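Local coordinates for conserved domain protein (Bacillus anthracis, PDB 3FBQ), which is of unknown function but is built mainly of antiparallel beta-sheet and carries a C-terminal region assigned to an uncharacterised family of the E-set clan, at residues 164-169 against 286-291; 194-199 against 224-229. All coordinates share one frame; numbering follows the deposited sequence.

Interaction 1: 164-169 against 286-291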
loop_
_atom_site.group_PDB
_atom_site.type_symbol
_atom_site.label_atom_id
_atom_site.label_comp_id
_atom_site.label_asym_id
_atom_site.label_seq_id
_atom_site.Cartn_x
_atom_site.Cartn_y
_atom_site.Cartn_z
ATOM N N ALA A 164 -27.447 0.215 24.751
ATOM C CA ALA A 164 -27.341 -0.260 23.350
ATOM C C ALA A 164 -28.609 0.017 22.561
ATOM O O ALA A 164 -29.683 -0.388 22.984
ATOM C CB ALA A 164 -26.987 -1.728 23.316
ATOM N N ASN A 165 -28.521 0.729 21.447
ATOM C CA ASN A 165 -29.727 1.022 20.658
ATOM C C ASN A 165 -29.811 0.338 19.331
ATOM O O ASN A 165 -28.935 0.522 18.479
ATOM C CB ASN A 165 -29.845 2.508 20.408
ATOM C CG ASN A 165 -29.608 3.295 21.643
ATOM O OD1 ASN A 165 -30.490 3.383 22.514
ATOM N ND2 ASN A 165 -28.397 3.845 21.769
ATOM N N MET A 166 -30.876 -0.425 19.134
ATOM C CA MET A 166 -31.118 -1.021 17.843
ATOM C C MET A 166 -31.407 0.126 16.857
ATOM O O MET A 166 -31.739 1.251 17.271
ATOM C CB MET A 166 -32.294 -2.017 17.979
ATOM C CG MET A 166 -31.984 -3.389 18.742
ATOM S SD MET A 166 -30.357 -4.193 18.359
ATOM C CE MET A 166 -29.260 -3.383 19.526
ATOM N N GLU A 167 -31.238 -0.106 15.566
ATOM C CA GLU A 167 -31.506 0.961 14.577
ATOM C C GLU A 167 -32.247 0.382 13.376
ATOM O O GLU A 167 -33.257 0.935 12.884
ATOM C CB GLU A 167 -30.200 1.590 14.060
ATOM C CG GLU A 167 -29.582 2.818 14.801
ATOM C CD GLU A 167 -28.148 3.152 14.263
ATOM O OE1 GLU A 167 -27.425 4.070 14.778
ATOM O OE2 GLU A 167 -27.709 2.465 13.308
ATOM N N LYS A 168 -31.741 -0.743 12.889
ATOM C CA LYS A 168 -32.282 -1.270 11.666
ATOM C C LYS A 168 -32.101 -2.753 11.556
ATOM O O LYS A 168 -31.171 -3.313 12.135
ATOM C CB LYS A 168 -31.592 -0.608 10.489
ATOM C CG LYS A 168 -32.552 -0.410 9.361
ATOM C CD LYS A 168 -31.847 -0.295 8.036
ATOM C CE LYS A 168 -31.016 1.000 7.912
ATOM N NZ LYS A 168 -31.781 2.153 8.484
ATOM N N VAL A 169 -32.950 -3.399 10.781
ATOM C CA VAL A 169 -32.725 -4.802 10.514
ATOM C C VAL A 169 -32.857 -5.015 9.003
ATOM O O VAL A 169 -33.664 -4.326 8.381
ATOM C CB VAL A 169 -33.709 -5.688 11.346
ATOM C CG1 VAL A 169 -35.175 -5.419 10.957
ATOM C CG2 VAL A 169 -33.350 -7.177 11.261
ATOM N N ILE A 286 -32.806 -7.479 24.455
ATOM C CA ILE A 286 -33.817 -6.885 23.542
ATOM C C ILE A 286 -34.639 -7.750 22.571
ATOM O O ILE A 286 -34.111 -8.657 21.959
ATOM C CB ILE A 286 -33.163 -5.891 22.616
ATOM C CG1 ILE A 286 -32.177 -5.045 23.365
ATOM C CG2 ILE A 286 -34.170 -4.999 22.024
ATOM C CD1 ILE A 286 -31.850 -3.811 22.649
ATOM N N VAL A 287 -35.920 -7.395 22.394
ATOM C CA VAL A 287 -36.876 -8.117 21.546
ATOM C C VAL A 287 -37.351 -7.370 20.310
ATOM O O VAL A 287 -37.957 -6.307 20.380
ATOM C CB VAL A 287 -38.029 -8.679 22.359
ATOM C CG1 VAL A 287 -39.162 -9.145 21.451
ATOM C CG2 VAL A 287 -37.479 -9.799 23.219
ATOM N N ILE A 288 -37.020 -7.950 19.170
ATOM C CA ILE A 288 -37.294 -7.373 17.895
ATOM C C ILE A 288 -38.361 -8.204 17.186
ATOM O O ILE A 288 -38.191 -9.420 16.990
ATOM C CB ILE A 288 -36.004 -7.372 17.095
ATOM C CG1 ILE A 288 -35.053 -6.317 17.680
ATOM C CG2 ILE A 288 -36.273 -7.108 15.642
ATOM C CD1 ILE A 288 -33.648 -6.272 17.047
ATOM N N ASP A 289 -39.463 -7.553 16.825
ATOM C CA ASP A 289 -40.474 -8.149 15.974
ATOM C C ASP A 289 -39.978 -8.260 14.539
ATOM O O ASP A 289 -39.849 -7.243 13.845
ATOM C CB ASP A 289 -41.697 -7.242 15.916
ATOM C CG ASP A 289 -42.663 -7.440 17.094
ATOM O OD1 ASP A 289 -42.205 -7.705 18.245
ATOM O OD2 ASP A 289 -43.898 -7.320 16.840
ATOM N N LEU A 290 -39.694 -9.466 14.063
ATOM C CA LEU A 290 -39.755 -9.664 12.635
ATOM C C LEU A 290 -41.240 -9.365 12.361
ATOM O O LEU A 290 -42.173 -9.973 12.987
ATOM C CB LEU A 290 -39.375 -11.097 12.278
ATOM C CG LEU A 290 -38.058 -11.666 12.849
ATOM C CD1 LEU A 290 -37.796 -13.122 12.501
ATOM C CD2 LEU A 290 -36.909 -10.854 12.341
ATOM N N LYS A 291 -41.499 -8.359 11.526
ATOM C CA LYS A 291 -42.906 -8.035 11.276
ATOM C C LYS A 291 -43.089 -7.580 9.848
ATOM O O LYS A 291 -43.382 -8.410 8.982
ATOM C CB LYS A 291 -43.472 -7.028 12.288
ATOM C CG LYS A 291 -43.571 -5.591 11.760
ATOM C CD LYS A 291 -44.410 -4.669 12.660
ATOM C CE LYS A 291 -45.918 -5.006 12.628
ATOM N NZ LYS A 291 -46.382 -5.664 11.350
#
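A164 makes the first touch through its backbone: its carbonyl O lies 4.1 Å from CD1 of I286, at the fringe of a contact that is otherwise made by apolar side chains. N165 turns away from 286-291, and its amide bonds instead to K163 and N181. M166 carries most of this segment's side of the contact. Its CG stands beside the backbone N (chi1 -73°), and this puts the methylene between two isoleucine tips, 3.7 Å from CD1 of I288 and 3.9 Å from CD1 of I286. The chain then bends at chi2 and again at chi3, so that CE lies 4.1 Å from CD1 of I286, while SD is 4.1 Å from CD1 of I288. M166 and I286 reach toward each other tip to tip, whereas I288 crosses the methionine at about a right angle. Both isoleucines bring up their CG1-CD1 branch, with CG1 beside the backbone N and CD1 extended.

E167 and K168 form a classic beta bulge opposite Y179. The carboxylate of E167 is engaged by R225 and N181, and K168 points away from 286-291. The extra residue brings V169 back to the side of M166, with its CB directed toward 286-291. No hydrogen bond joins the two segments: strand 162-171 pairs with 149-157 and 175-184, and I288 also touches V242 on the adjacent strand 239-247. The segment axes run nearly parallel, 12° apart, with a closest approach of 9.6 Å. Buried side chains meeting across such a gap, from strands far apart in the order of one antiparallel sheet, show that sheet folding over on itself, consistent with the beta-sandwich character of E-set domains.

Interaction 2: 194-199 against 224-229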
loop_
_atom_site.group_PDB
_atom_site.type_symbol
_atom_site.label_atom_id
_atom_site.label_comp_id
_atom_site.label_asym_id
_atom_site.label_seq_id
_atom_site.Cartn_x
_atom_site.Cartn_y
_atom_site.Cartn_z
ATOM N N SER A 194 -12.339 1.640 26.862
ATOM C CA SER A 194 -12.616 0.724 25.762
ATOM C C SER A 194 -13.920 -0.033 25.990
ATOM O O SER A 194 -13.911 -1.211 26.345
ATOM C CB SER A 194 -11.460 -0.261 25.581
ATOM O OG SER A 194 -11.934 -1.538 25.189
ATOM N N VAL A 195 -15.041 0.652 25.781
ATOM C CA VAL A 195 -16.347 0.007 25.802
ATOM C C VAL A 195 -16.697 -0.575 24.436
ATOM O O VAL A 195 -16.688 0.133 23.430
ATOM C CB VAL A 195 -17.455 0.987 26.232
ATOM C CG1 VAL A 195 -18.738 0.234 26.543
ATOM C CG2 VAL A 195 -17.002 1.804 27.432
ATOM N N ASP A 196 -17.005 -1.867 24.410
ATOM C CA ASP A 196 -17.214 -2.569 23.172
ATOM C C ASP A 196 -18.457 -3.430 23.294
ATOM O O ASP A 196 -18.481 -4.378 24.085
ATOM C CB ASP A 196 -15.987 -3.418 22.890
ATOM C CG ASP A 196 -16.167 -4.297 21.702
ATOM O OD1 ASP A 196 -15.794 -5.480 21.798
ATOM O OD2 ASP A 196 -16.717 -3.815 20.687
ATOM N N VAL A 197 -19.478 -3.117 22.501
ATOM C CA VAL A 197 -20.808 -3.763 22.636
ATOM C C VAL A 197 -21.105 -4.810 21.567
ATOM O O VAL A 197 -21.378 -4.482 20.427
ATOM C CB VAL A 197 -21.976 -2.754 22.619
ATOM C CG1 VAL A 197 -23.172 -3.407 23.116
ATOM C CG2 VAL A 197 -21.696 -1.579 23.474
ATOM N N GLU A 198 -21.085 -6.065 21.985
ATOM C CA GLU A 198 -21.307 -7.220 21.147
ATOM C C GLU A 198 -22.725 -7.645 21.326
ATOM O O GLU A 198 -23.231 -7.533 22.418
ATOM C CB GLU A 198 -20.471 -8.380 21.675
ATOM C CG GLU A 198 -19.724 -9.115 20.587
ATOM C CD GLU A 198 -18.509 -8.307 20.139
ATOM O OE1 GLU A 198 -18.184 -8.391 18.932
ATOM O OE2 GLU A 198 -17.908 -7.578 21.001
ATOM N N LEU A 199 -23.357 -8.160 20.272
ATOM C CA LEU A 199 -24.677 -8.755 20.364
ATOM C C LEU A 199 -24.636 -10.211 20.000
ATOM O O LEU A 199 -23.902 -10.660 19.120
ATOM C CB LEU A 199 -25.640 -8.101 19.408
ATOM C CG LEU A 199 -25.688 -6.600 19.170
ATOM C CD1 LEU A 199 -26.586 -6.422 17.956
ATOM C CD2 LEU A 199 -26.198 -5.810 20.369
ATOM N N ILE A 224 -20.357 4.609 19.161
ATOM C CA ILE A 224 -20.013 3.962 17.906
ATOM C C ILE A 224 -21.287 3.350 17.263
ATOM O O ILE A 224 -21.951 2.544 17.880
ATOM C CB ILE A 224 -18.918 2.808 18.111
ATOM C CG1 ILE A 224 -17.708 3.205 18.987
ATOM C CG2 ILE A 224 -18.430 2.222 16.840
ATOM C CD1 ILE A 224 -17.304 4.604 18.897
ATOM N N ARG A 225 -21.606 3.710 16.023
ATOM C CA ARG A 225 -22.541 2.959 15.209
ATOM C C ARG A 225 -21.799 1.762 14.677
ATOM O O ARG A 225 -20.642 1.896 14.255
ATOM C CB ARG A 225 -23.054 3.803 14.058
ATOM C CG ARG A 225 -23.270 5.282 14.494
ATOM C CD ARG A 225 -24.137 6.066 13.540
ATOM N NE ARG A 225 -25.207 5.219 12.985
ATOM C CZ ARG A 225 -25.899 5.510 11.878
ATOM N NH1 ARG A 225 -25.626 6.633 11.210
ATOM N NH2 ARG A 225 -26.850 4.682 11.422
ATOM N N TRP A 226 -22.463 0.595 14.714
ATOM C CA TRP A 226 -21.894 -0.686 14.315
ATOM C C TRP A 226 -22.897 -1.379 13.452
ATOM O O TRP A 226 -24.085 -1.031 13.415
ATOM C CB TRP A 226 -21.806 -1.630 15.522
ATOM C CG TRP A 226 -21.019 -1.247 16.682
ATOM C CD1 TRP A 226 -21.489 -0.714 17.859
ATOM C CD2 TRP A 226 -19.646 -1.444 16.852
ATOM N NE1 TRP A 226 -20.457 -0.526 18.743
ATOM C CE2 TRP A 226 -19.306 -0.955 18.133
ATOM C CE3 TRP A 226 -18.632 -1.938 16.024
ATOM C CZ2 TRP A 226 -17.990 -0.954 18.604
ATOM C CZ3 TRP A 226 -17.316 -1.933 16.480
ATOM C CH2 TRP A 226 -17.004 -1.442 17.750
ATOM N N SER A 227 -22.482 -2.463 12.830
ATOM C CA SER A 227 -23.453 -3.405 12.274
ATOM C C SER A 227 -22.851 -4.792 12.172
ATOM O O SER A 227 -21.608 -4.940 12.092
ATOM C CB SER A 227 -23.915 -2.935 10.923
ATOM O OG SER A 227 -23.048 -3.423 9.938
ATOM N N ALA A 228 -23.678 -5.835 12.201
ATOM C CA ALA A 228 -23.113 -7.179 12.083
ATOM C C ALA A 228 -23.947 -8.000 11.162
ATOM O O ALA A 228 -25.159 -7.720 10.948
ATOM C CB ALA A 228 -23.065 -7.812 13.376
ATOM N N THR A 229 -23.354 -9.054 10.617
ATOM C CA THR A 229 -24.170 -9.866 9.722
ATOM C C THR A 229 -24.332 -11.250 10.269
ATOM O O THR A 229 -23.404 -11.791 10.836
ATOM C CB THR A 229 -23.584 -9.864 8.323
ATOM O OG1 THR A 229 -23.198 -8.520 8.047
ATOM C CG2 THR A 229 -24.648 -10.354 7.247
#
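D196 and W226 meet at the benzene end of the indole. With CG anti to the backbone N (chi1 174°), D196 carries its carboxylate out to the ring, where OD2 lies 3.8 Å from CZ2 and equally 3.8 Å from CH2 of W226. The two side chains cross at about a right angle, and with the carboxylate plane turned 60° from the indole the flat groups do not stack. OD2 itself comes to the ring obliquely.

W226 sets its own half of the contact through chi1 of -60°, which leaves CG beside the backbone N and swings the indole across to 194-199. The backbone O of V197 lies over one ring face, 4.4 Å from NE1, too far to accept a hydrogen bond from it; that oxygen is taken by the hydroxyl of Y180. The opposite face is covered from within the same strand by I224, whose CG2 sits 3.5 Å above the ring plane over its centre. Y180 also brings its ring against the indole, and E36 of a second subunit packs on it, placing W226 beside a subunit boundary.

Chemically, no hydrogen bond or salt bridge spans the segments: the indole is held by van der Waals packing, and the oblique carboxylate oxygen of D196 is probably not a source of attraction.

In the fold
The two interactions lie 14 Å apart, centre to centre, in the same eight-stranded antiparallel sheet, and all four segments belong to the DUF5643 region. Along the chain, both strands of interaction 2 come between the two strands of interaction 1: 196-203 and 224-231 follow 162-171 and precede the last strand, 281-289. They also touch directly. E167 OE2 forms a salt bridge with R225 NH2 at 3.0 Å, M166 CE packs 4.0 Å from L199 CD2, and A164 CB approaches V197 CG1. Segment 164-169 thus meets both segments of interaction 2, and the contacts are neighbouring pieces of one C-terminal core.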